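Local coordinates for protein endo-arabinase (Bacteroides thetaiotaomicron, PDB 5C0P) that probably hydrolyses O-glycosidic bonds in L-arabinan as a metal-binding member of glycoside hydrolase family 43, at residues 31-41 with 53-61; 97-108 with 126-137. All coordinates share one frame; numbering follows the deposited sequence.

In the fold
The two contacts illustrate how a family 43 five-bladed beta-propeller is assembled: contact 1 joins strands within one blade, whereas contact 2 ties a blade to the strand that starts the next. They lie in series along the chain and on opposite sides of its centre, their own centres 29 Å apart and their nearest atoms about 12 Å apart, so they do not touch. Contact 2 reaches the active site through Asp136, predicted to tune the catalytic glutamate, with its side chain about 6 Å from a magnesium ion held by Asp84 and His261. Contact 1 lies farther out, its closest side chain, Ile31, about 10 Å from that ion.

Contact 1: residues 31-41 with 53-61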
loop_
_atom_site.group_PDB
_atom_site.type_symbol
_atom_site.label_atom_id
_atom_site.label_comp_id
_atom_site.label_asym_id
_atom_site.label_seq_id
_atom_site.Cartn_x
_atom_site.Cartn_y
_atom_site.Cartn_z
ATOM N N ILE A 31 -1.887 2.338 8.202
ATOM C CA ILE A 31 -2.534 3.055 9.303
ATOM C C ILE A 31 -3.302 4.261 8.775
ATOM O O ILE A 31 -2.710 5.183 8.193
ATOM C CB ILE A 31 -1.495 3.569 10.314
ATOM C CG1 ILE A 31 -0.653 2.418 10.874
ATOM C CG2 ILE A 31 -2.198 4.362 11.433
ATOM C CD1 ILE A 31 -1.483 1.335 11.571
ATOM N N LEU A 32 -4.619 4.245 8.960
ATOM C CA LEU A 32 -5.449 5.409 8.670
ATOM C C LEU A 32 -5.489 6.302 9.907
ATOM O O LEU A 32 -5.952 5.872 10.966
ATOM C CB LEU A 32 -6.867 4.972 8.303
ATOM C CG LEU A 32 -7.916 6.090 8.218
ATOM C CD1 LEU A 32 -7.621 7.070 7.073
ATOM C CD2 LEU A 32 -9.291 5.478 8.053
ATOM N N VAL A 33 -4.981 7.527 9.782
ATOM C CA VAL A 33 -5.102 8.530 10.843
ATOM C C VAL A 33 -6.338 9.362 10.548
ATOM O O VAL A 33 -6.352 10.152 9.601
ATOM C CB VAL A 33 -3.868 9.449 10.892
ATOM C CG1 VAL A 33 -3.962 10.416 12.074
ATOM C CG2 VAL A 33 -2.605 8.631 10.984
ATOM N N ASP A 34 -7.388 9.172 11.342
ATOM C CA ASP A 34 -8.638 9.864 11.072
ATOM C C ASP A 34 -8.851 10.991 12.069
ATOM O O ASP A 34 -9.182 10.747 13.231
ATOM C CB ASP A 34 -9.817 8.904 11.151
ATOM C CG ASP A 34 -11.103 9.555 10.739
ATOM O OD1 ASP A 34 -11.120 10.187 9.655
ATOM O OD2 ASP A 34 -12.082 9.476 11.516
ATOM N N LYS A 35 -8.673 12.230 11.623
ATOM C CA LYS A 35 -8.885 13.361 12.516
ATOM C C LYS A 35 -10.346 13.470 12.944
ATOM O O LYS A 35 -10.634 13.836 14.087
ATOM C CB LYS A 35 -8.430 14.660 11.850
ATOM C CG LYS A 35 -6.969 14.674 11.470
ATOM C CD LYS A 35 -6.086 14.833 12.688
ATOM N N LYS A 36 -11.258 13.135 12.037
ATOM C CA LYS A 36 -12.688 13.320 12.286
ATOM C C LYS A 36 -13.153 12.604 13.552
ATOM O O LYS A 36 -13.785 13.215 14.426
ATOM C CB LYS A 36 -13.505 12.849 11.080
ATOM C CG LYS A 36 -15.012 12.977 11.252
ATOM C CD LYS A 36 -15.738 12.457 10.013
ATOM C CE LYS A 36 -17.237 12.706 10.100
ATOM N NZ LYS A 36 -17.924 12.385 8.817
ATOM N N THR A 37 -12.813 11.322 13.660
ATOM C CA THR A 37 -13.179 10.524 14.829
ATOM C C THR A 37 -12.046 10.481 15.847
ATOM O O THR A 37 -12.191 9.897 16.927
ATOM C CB THR A 37 -13.568 9.084 14.441
ATOM O OG1 THR A 37 -12.451 8.420 13.824
ATOM C CG2 THR A 37 -14.760 9.106 13.477
ATOM N N SER A 38 -10.923 11.106 15.492
ATOM C CA SER A 38 -9.759 11.198 16.379
ATOM C C SER A 38 -9.264 9.817 16.811
ATOM O O SER A 38 -9.059 9.553 18.005
ATOM C CB SER A 38 -10.070 12.077 17.595
ATOM O OG SER A 38 -8.873 12.443 18.258
HETATM N N MSE A 39 -9.093 8.938 15.826
HETATM C CA MSE A 39 -8.688 7.553 16.050
HETATM C C MSE A 39 -7.803 7.083 14.917
HETATM O O MSE A 39 -7.851 7.628 13.809
HETATM C CB MSE A 39 -9.916 6.630 16.105
HETATM C CG MSE A 39 -10.786 6.753 17.349
HETATM SE SE MSE A 39 -9.946 5.870 18.883
HETATM C CE MSE A 39 -11.396 6.133 20.141
ATOM N N TYR A 40 -7.014 6.051 15.194
ATOM C CA TYR A 40 -6.242 5.345 14.182
ATOM C C TYR A 40 -6.981 4.056 13.826
ATOM O O TYR A 40 -7.554 3.395 14.699
ATOM C CB TYR A 40 -4.877 4.956 14.733
ATOM C CG TYR A 40 -4.014 6.103 15.205
ATOM C CD1 TYR A 40 -3.219 6.807 14.317
ATOM C CD2 TYR A 40 -3.964 6.450 16.555
ATOM C CE1 TYR A 40 -2.407 7.841 14.748
ATOM C CE2 TYR A 40 -3.156 7.486 16.997
ATOM C CZ TYR A 40 -2.381 8.174 16.082
ATOM O OH TYR A 40 -1.570 9.199 16.500
ATOM N N TYR A 41 -6.972 3.701 12.544
ATOM C CA TYR A 41 -7.642 2.486 12.087
ATOM C C TYR A 41 -6.679 1.620 11.304
ATOM O O TYR A 41 -5.960 2.111 10.434
ATOM C CB TYR A 41 -8.865 2.809 11.223
ATOM C CG TYR A 41 -9.917 3.601 11.955
ATOM C CD1 TYR A 41 -9.782 4.978 12.131
ATOM C CD2 TYR A 41 -11.041 2.979 12.482
ATOM C CE1 TYR A 41 -10.737 5.705 12.820
ATOM C CE2 TYR A 41 -12.001 3.693 13.171
ATOM C CZ TYR A 41 -11.848 5.056 13.336
ATOM O OH TYR A 41 -12.812 5.751 14.024
ATOM N N TYR A 53 -9.298 -2.923 13.117
ATOM C CA TYR A 53 -9.013 -2.623 14.513
ATOM C C TYR A 53 -8.835 -1.120 14.651
ATOM O O TYR A 53 -8.467 -0.448 13.693
ATOM C CB TYR A 53 -7.733 -3.326 14.967
ATOM C CG TYR A 53 -7.840 -4.827 15.210
ATOM C CD1 TYR A 53 -9.017 -5.540 14.966
ATOM C CD2 TYR A 53 -6.759 -5.526 15.719
ATOM C CE1 TYR A 53 -9.091 -6.922 15.218
ATOM C CE2 TYR A 53 -6.828 -6.891 15.968
ATOM C CZ TYR A 53 -7.990 -7.581 15.721
ATOM O OH TYR A 53 -8.020 -8.940 15.982
ATOM N N LYS A 54 -9.080 -0.602 15.849
ATOM C CA LYS A 54 -9.062 0.834 16.097
ATOM C C LYS A 54 -8.210 1.112 17.328
ATOM O O LYS A 54 -8.132 0.274 18.224
ATOM C CB LYS A 54 -10.492 1.309 16.350
ATOM C CG LYS A 54 -10.678 2.809 16.521
ATOM C CD LYS A 54 -12.156 3.142 16.769
ATOM C CE LYS A 54 -12.610 2.778 18.175
ATOM N NZ LYS A 54 -14.057 3.083 18.402
ATOM N N SER A 55 -7.567 2.279 17.368
ATOM C CA SER A 55 -6.671 2.619 18.477
ATOM C C SER A 55 -6.648 4.118 18.742
ATOM O O SER A 55 -6.754 4.913 17.807
ATOM C CB SER A 55 -5.250 2.155 18.172
ATOM O OG SER A 55 -4.383 2.415 19.268
ATOM N N LYS A 56 -6.510 4.504 20.011
ATOM C CA LYS A 56 -6.324 5.906 20.358
ATOM C C LYS A 56 -4.877 6.346 20.182
ATOM O O LYS A 56 -4.620 7.535 20.033
ATOM C CB LYS A 56 -6.723 6.180 21.813
ATOM C CG LYS A 56 -8.191 5.993 22.147
ATOM C CD LYS A 56 -8.384 6.153 23.654
ATOM C CE LYS A 56 -9.840 6.117 24.086
ATOM N NZ LYS A 56 -9.933 6.361 25.561
ATOM N N ASP A 57 -3.935 5.398 20.228
ATOM C CA ASP A 57 -2.531 5.776 20.407
ATOM C C ASP A 57 -1.499 4.904 19.701
ATOM O O ASP A 57 -0.293 5.141 19.864
ATOM C CB ASP A 57 -2.186 5.846 21.899
ATOM C CG ASP A 57 -2.349 4.501 22.621
ATOM O OD1 ASP A 57 -2.687 3.486 21.973
ATOM O OD2 ASP A 57 -2.122 4.462 23.851
ATOM N N LEU A 58 -1.981 3.912 18.948
ATOM C CA LEU A 58 -1.164 2.923 18.220
ATOM C C LEU A 58 -0.610 1.800 19.097
ATOM O O LEU A 58 -0.055 0.822 18.583
ATOM C CB LEU A 58 -0.033 3.582 17.409
ATOM C CG LEU A 58 -0.475 4.658 16.411
ATOM C CD1 LEU A 58 0.750 5.441 15.940
ATOM C CD2 LEU A 58 -1.182 4.010 15.244
ATOM N N SER A 59 -0.786 1.922 20.411
ATOM C CA SER A 59 -0.219 0.961 21.354
ATOM C C SER A 59 -1.192 -0.155 21.729
ATOM O O SER A 59 -0.818 -1.332 21.742
ATOM C CB SER A 59 0.276 1.670 22.616
ATOM O OG SER A 59 0.836 0.738 23.525
ATOM N N THR A 60 -2.435 0.206 22.035
ATOM C CA THR A 60 -3.450 -0.801 22.330
ATOM C C THR A 60 -4.625 -0.652 21.372
ATOM O O THR A 60 -5.005 0.466 21.003
ATOM C CB THR A 60 -3.937 -0.741 23.791
ATOM O OG1 THR A 60 -4.467 0.562 24.059
ATOM C CG2 THR A 60 -2.788 -1.025 24.757
ATOM N N TRP A 61 -5.199 -1.790 20.982
ATOM C CA TRP A 61 -6.168 -1.838 19.895
ATOM C C TRP A 61 -7.487 -2.471 20.314
ATOM O O TRP A 61 -7.545 -3.240 21.286
ATOM C CB TRP A 61 -5.565 -2.596 18.703
ATOM C CG TRP A 61 -4.382 -1.876 18.128
ATOM C CD1 TRP A 61 -3.098 -1.880 18.605
ATOM C CD2 TRP A 61 -4.391 -1.003 16.995
ATOM N NE1 TRP A 61 -2.307 -1.067 17.819
ATOM C CE2 TRP A 61 -3.077 -0.516 16.829
ATOM C CE3 TRP A 61 -5.390 -0.578 16.110
ATOM C CZ2 TRP A 61 -2.730 0.370 15.797
ATOM C CZ3 TRP A 61 -5.048 0.303 15.091
ATOM C CH2 TRP A 61 -3.730 0.766 14.941
#
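Tyr40, on strand 39-45, meets Leu58, in the turn after strand 50-55; the two strands form an antiparallel beta hairpin within a blade of the five-bladed propeller. The side chains cross at about a right angle, and Leu58 CD2 sits over one face of the Tyr40 ring, 3.7 Å from its centroid in a CH-pi contact. With its CG beside the backbone N (chi1 -59°), the tyrosine swings its ring edge to Lys56, whose O lies 3.4 Å from Tyr40 CE2. Its hydroxyl is bonded to Leu268 N. Ile31, on the neighbouring strand, brings CG2 to Leu58 CD2 and CD1 to the CH2 corner of the Trp61 indole, adding an apolar layer that Phe265 also borders.

In the backbone, Tyr40 and Ser55 form a hydrogen-bonded pair: Tyr40 N points almost straight at Ser55 O (2.9 Å, 171° at the hydrogen), and Ser55 N returns a bond to Tyr40 O. The next pair, Tyr41 with Lys54, turns to the other face of the sheet. Their side chains run side by side, Lys54 CG lying over a face of the Tyr41 ring, while CD comes to 3.6 Å from Tyr41 CE2. Lys54 NZ continues to salt bridges with Glu15 and Glu64. Selenomethionine Met39 lies alongside Lys56, its SE 3.7 Å from Lys56 CG.

Ser55 OG gathers much of the turn, accepting from Asp57 N in an ST turn and from Leu58 N; Asp57 OD1 is a second acceptor, for Ser59 N and Thr60 N. Ser55 OG also donates a hydrogen bond to Thr60 O at 2.7 Å, from above the carbonyl plane.

Contact 2: residues 97-108 with 126-137; sequences TFSNAGVKRGTS and AITPSGWMCLDG
Thr107 OG1 accepts a hydrogen bond from Gly137 N at 2.9 Å, and Arg105 O accepts one from Cys134 N at the same length, nearly straight (177°): together they join strand 103-108 to strand 134-137, which run in nearly the same direction where one propeller blade gives way to the next. The threonine hydroxyl is also hydrogen-bonded to Thr97 OG1, 2.8 Å away on the adjoining strand, linking three strands at one oxygen. It is set there with CG2 anti to the backbone N and OG1 beside it (chi1 -59°), leaving the methyl to pack on Gly137 CA, where a side chain at Gly137 would clash. A valine in place of Thr107 would probably leave Gly137 N without its acceptor, cost Thr97 OG1 this bond and slacken the hold on the segment carrying Asp136.

The loop before that strand is fastened to the same residue. Ile127 N meets Thr107 O at 2.8 Å, in the carbonyl plane, and Thr107 N reaches Thr128 OG1 at 3.1 Å. Gly106 makes this fit possible, since any CB there would run into Thr128 OG1 and the Ala126 methyl. Asp136 points away; its OD2 accepts from Ala206 N, and this aspartate, near His261, is predicted to tune the catalytic glutamate.

Farther out, Arg105 lays CG against Cys134 O (3.3 Å) before its guanidinium forms salt bridges with Asp79 and Glu154. Lys104 stretches across the turn at Pro129 to Trp132, with CD near Gly131 O. At the solvent edge a water accepts a hydrogen bond from Lys104 N and donates one to Ser130 O at 2.6 Å.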
loop_
_atom_site.group_PDB
_atom_site.type_symbol
_atom_site.label_atom_id
_atom_site.label_comp_id
_atom_site.label_asym_id
_atom_site.label_seq_id
_atom_site.Cartn_x
_atom_site.Cartn_y
_atom_site.Cartn_z
ATOM N N THR A 97 -6.763 -5.630 -3.170
ATOM C CA THR A 97 -6.482 -6.412 -4.365
ATOM C C THR A 97 -7.243 -7.738 -4.351
ATOM O O THR A 97 -7.274 -8.457 -3.348
ATOM C CB THR A 97 -4.965 -6.621 -4.516
ATOM O OG1 THR A 97 -4.339 -5.341 -4.724
ATOM C CG2 THR A 97 -4.654 -7.539 -5.683
ATOM N N PHE A 98 -7.875 -8.055 -5.484
ATOM C CA PHE A 98 -8.707 -9.242 -5.599
ATOM C C PHE A 98 -8.417 -9.938 -6.917
ATOM O O PHE A 98 -7.782 -9.368 -7.797
ATOM C CB PHE A 98 -10.201 -8.866 -5.612
ATOM C CG PHE A 98 -10.651 -8.037 -4.435
ATOM C CD1 PHE A 98 -11.078 -8.641 -3.253
ATOM C CD2 PHE A 98 -10.701 -6.650 -4.533
ATOM C CE1 PHE A 98 -11.513 -7.865 -2.170
ATOM C CE2 PHE A 98 -11.138 -5.864 -3.462
ATOM C CZ PHE A 98 -11.548 -6.477 -2.278
ATOM N N SER A 99 -8.910 -11.161 -7.061
ATOM C CA SER A 99 -8.946 -11.826 -8.352
ATOM C C SER A 99 -10.178 -12.721 -8.389
ATOM O O SER A 99 -10.892 -12.852 -7.394
ATOM C CB SER A 99 -7.681 -12.650 -8.597
ATOM O OG SER A 99 -7.571 -13.725 -7.682
ATOM N N ASN A 100 -10.438 -13.334 -9.537
ATOM C CA ASN A 100 -11.555 -14.251 -9.658
ATOM C C ASN A 100 -11.246 -15.205 -10.786
ATOM O O ASN A 100 -10.364 -14.932 -11.602
ATOM C CB ASN A 100 -12.840 -13.477 -9.972
ATOM C CG ASN A 100 -14.084 -14.137 -9.409
ATOM O OD1 ASN A 100 -14.288 -14.164 -8.198
ATOM N ND2 ASN A 100 -14.931 -14.658 -10.289
ATOM N N ALA A 101 -11.960 -16.322 -10.842
ATOM C CA ALA A 101 -11.858 -17.184 -12.006
ATOM C C ALA A 101 -12.227 -16.353 -13.233
ATOM O O ALA A 101 -13.263 -15.683 -13.246
ATOM C CB ALA A 101 -12.780 -18.377 -11.869
ATOM N N GLY A 102 -11.353 -16.353 -14.233
ATOM C CA GLY A 102 -11.614 -15.639 -15.471
ATOM C C GLY A 102 -11.402 -14.132 -15.453
ATOM O O GLY A 102 -11.736 -13.456 -16.430
ATOM N N VAL A 103 -10.873 -13.594 -14.353
ATOM C CA VAL A 103 -10.528 -12.176 -14.286
ATOM C C VAL A 103 -9.136 -12.015 -13.690
ATOM O O VAL A 103 -8.844 -12.563 -12.622
ATOM C CB VAL A 103 -11.504 -11.377 -13.400
ATOM C CG1 VAL A 103 -11.330 -9.888 -13.644
ATOM C CG2 VAL A 103 -12.943 -11.795 -13.662
ATOM N N LYS A 104 -8.282 -11.246 -14.357
ATOM C CA LYS A 104 -6.940 -11.014 -13.830
ATOM C C LYS A 104 -6.968 -10.276 -12.497
ATOM O O LYS A 104 -7.870 -9.472 -12.220
ATOM C CB LYS A 104 -6.076 -10.251 -14.840
ATOM C CG LYS A 104 -5.648 -11.108 -16.020
ATOM C CD LYS A 104 -4.471 -10.505 -16.758
ATOM C CE LYS A 104 -3.960 -11.476 -17.807
ATOM N NZ LYS A 104 -5.102 -12.081 -18.537
ATOM N N ARG A 105 -5.974 -10.560 -11.662
ATOM C CA ARG A 105 -5.817 -9.870 -10.391
ATOM C C ARG A 105 -5.755 -8.362 -10.607
ATOM O O ARG A 105 -5.138 -7.890 -11.567
ATOM C CB ARG A 105 -4.538 -10.355 -9.703
ATOM C CG ARG A 105 -4.331 -9.786 -8.309
ATOM C CD ARG A 105 -3.269 -10.553 -7.541
ATOM N NE ARG A 105 -3.736 -11.892 -7.190
ATOM C CZ ARG A 105 -3.088 -13.016 -7.472
ATOM N NH1 ARG A 105 -3.607 -14.179 -7.110
ATOM N NH2 ARG A 105 -1.924 -12.980 -8.107
ATOM N N GLY A 106 -6.415 -7.614 -9.733
ATOM C CA GLY A 106 -6.350 -6.165 -9.789
ATOM C C GLY A 106 -6.778 -5.531 -8.488
ATOM O O GLY A 106 -7.340 -6.196 -7.614
ATOM N N THR A 107 -6.524 -4.239 -8.354
ATOM C CA THR A 107 -6.928 -3.511 -7.164
ATOM C C THR A 107 -8.241 -2.816 -7.479
ATOM O O THR A 107 -8.392 -2.241 -8.557
ATOM C CB THR A 107 -5.855 -2.481 -6.774
ATOM O OG1 THR A 107 -4.619 -3.164 -6.538
ATOM C CG2 THR A 107 -6.268 -1.696 -5.524
ATOM N N SER A 108 -9.205 -2.892 -6.569
ATOM C CA SER A 108 -10.429 -2.122 -6.755
ATOM C C SER A 108 -10.692 -1.207 -5.573
ATOM O O SER A 108 -10.050 -1.327 -4.513
ATOM C CB SER A 108 -11.643 -2.993 -7.110
ATOM O OG SER A 108 -12.156 -3.629 -5.978
ATOM N N ALA A 126 -11.973 -3.767 -11.144
ATOM C CA ALA A 126 -10.680 -3.214 -10.780
ATOM C C ALA A 126 -10.475 -1.840 -11.414
ATOM O O ALA A 126 -10.961 -1.581 -12.512
ATOM C CB ALA A 126 -9.568 -4.150 -11.222
ATOM N N ILE A 127 -9.741 -0.983 -10.715
ATOM C CA ILE A 127 -9.319 0.307 -11.256
ATOM C C ILE A 127 -8.021 0.154 -12.064
ATOM O O ILE A 127 -7.713 0.964 -12.939
ATOM C CB ILE A 127 -9.156 1.337 -10.110
ATOM C CG1 ILE A 127 -9.016 2.753 -10.670
ATOM C CG2 ILE A 127 -7.977 0.973 -9.203
ATOM C CD1 ILE A 127 -10.201 3.205 -11.504
ATOM N N THR A 128 -7.279 -0.916 -11.788
ATOM C CA THR A 128 -6.088 -1.260 -12.570
ATOM C C THR A 128 -6.516 -1.874 -13.914
ATOM O O THR A 128 -7.676 -2.268 -14.069
ATOM C CB THR A 128 -5.188 -2.213 -11.755
ATOM O OG1 THR A 128 -5.974 -3.318 -11.282
ATOM C CG2 THR A 128 -4.577 -1.481 -10.561
ATOM N N PRO A 129 -5.605 -1.934 -14.906
ATOM C CA PRO A 129 -6.037 -2.400 -16.232
ATOM C C PRO A 129 -6.516 -3.851 -16.252
ATOM O O PRO A 129 -5.842 -4.727 -15.714
ATOM C CB PRO A 129 -4.767 -2.257 -17.084
ATOM C CG PRO A 129 -4.006 -1.156 -16.417
ATOM C CD PRO A 129 -4.235 -1.383 -14.942
ATOM N N SER A 130 -7.642 -4.105 -16.917
ATOM C CA SER A 130 -8.224 -5.448 -16.933
ATOM C C SER A 130 -7.359 -6.492 -17.645
ATOM O O SER A 130 -7.483 -7.695 -17.387
ATOM C CB SER A 130 -9.626 -5.420 -17.546
ATOM O OG SER A 130 -9.577 -5.018 -18.904
ATOM N N GLY A 131 -6.488 -6.045 -18.543
ATOM C CA GLY A 131 -5.641 -6.970 -19.275
ATOM C C GLY A 131 -4.340 -7.311 -18.566
ATOM O O GLY A 131 -3.530 -8.080 -19.103
ATOM N N TRP A 132 -4.144 -6.757 -17.372
ATOM C CA TRP A 132 -2.885 -6.908 -16.648
ATOM C C TRP A 132 -3.101 -7.463 -15.254
ATOM O O TRP A 132 -4.048 -7.078 -14.573
ATOM C CB TRP A 132 -2.226 -5.544 -16.450
ATOM C CG TRP A 132 -1.646 -4.902 -17.656
ATOM C CD1 TRP A 132 -1.600 -5.403 -18.923
ATOM C CD2 TRP A 132 -1.005 -3.625 -17.700
ATOM N NE1 TRP A 132 -0.970 -4.506 -19.762
ATOM C CE2 TRP A 132 -0.596 -3.404 -19.030
ATOM C CE3 TRP A 132 -0.739 -2.644 -16.746
ATOM C CZ2 TRP A 132 0.069 -2.241 -19.426
ATOM C CZ3 TRP A 132 -0.080 -1.491 -17.137
ATOM C CH2 TRP A 132 0.308 -1.297 -18.459
HETATM N N MSE A 133 -2.224 -8.374 -14.835
HETATM C CA MSE A 133 -2.182 -8.811 -13.437
HETATM C C MSE A 133 -1.560 -7.707 -12.598
HETATM O O MSE A 133 -0.356 -7.440 -12.697
HETATM C CB MSE A 133 -1.346 -10.078 -13.272
HETATM C CG MSE A 133 -1.617 -11.145 -14.296
HETATM SE SE MSE A 133 -1.828 -12.898 -13.502
HETATM C CE MSE A 133 -3.622 -12.603 -12.791
ATOM N N CYS A 134 -2.379 -7.072 -11.767
ATOM C CA CYS A 134 -1.924 -5.931 -10.974
ATOM C C CYS A 134 -2.256 -6.068 -9.496
ATOM O O CYS A 134 -3.201 -6.762 -9.110
ATOM C CB CYS A 134 -2.545 -4.627 -11.472
ATOM S SG CYS A 134 -2.228 -4.249 -13.194
ATOM N N LEU A 135 -1.474 -5.392 -8.665
ATOM C CA LEU A 135 -1.706 -5.426 -7.230
ATOM C C LEU A 135 -1.185 -4.188 -6.533
ATOM O O LEU A 135 -0.459 -3.378 -7.125
ATOM C CB LEU A 135 -1.104 -6.690 -6.598
ATOM C CG LEU A 135 0.348 -7.100 -6.841
ATOM C CD1 LEU A 135 1.340 -6.282 -6.027
ATOM C CD2 LEU A 135 0.521 -8.580 -6.523
ATOM N N ASP A 136 -1.584 -4.048 -5.271
ATOM C CA ASP A 136 -1.081 -3.012 -4.376
ATOM C C ASP A 136 -1.390 -1.602 -4.863
ATOM O O ASP A 136 -0.590 -0.694 -4.672
ATOM C CB ASP A 136 0.433 -3.190 -4.109
ATOM C CG ASP A 136 0.749 -4.407 -3.253
ATOM O OD1 ASP A 136 -0.191 -5.099 -2.792
ATOM O OD2 ASP A 136 1.949 -4.679 -3.035
ATOM N N GLY A 137 -2.546 -1.414 -5.498
ATOM C CA GLY A 137 -2.964 -0.081 -5.898
ATOM C C GLY A 137 -3.101 0.850 -4.706
ATOM O O GLY A 137 -3.816 0.547 -3.733
HETATM O O HOH W 1 -9.122 -9.690 -16.847
#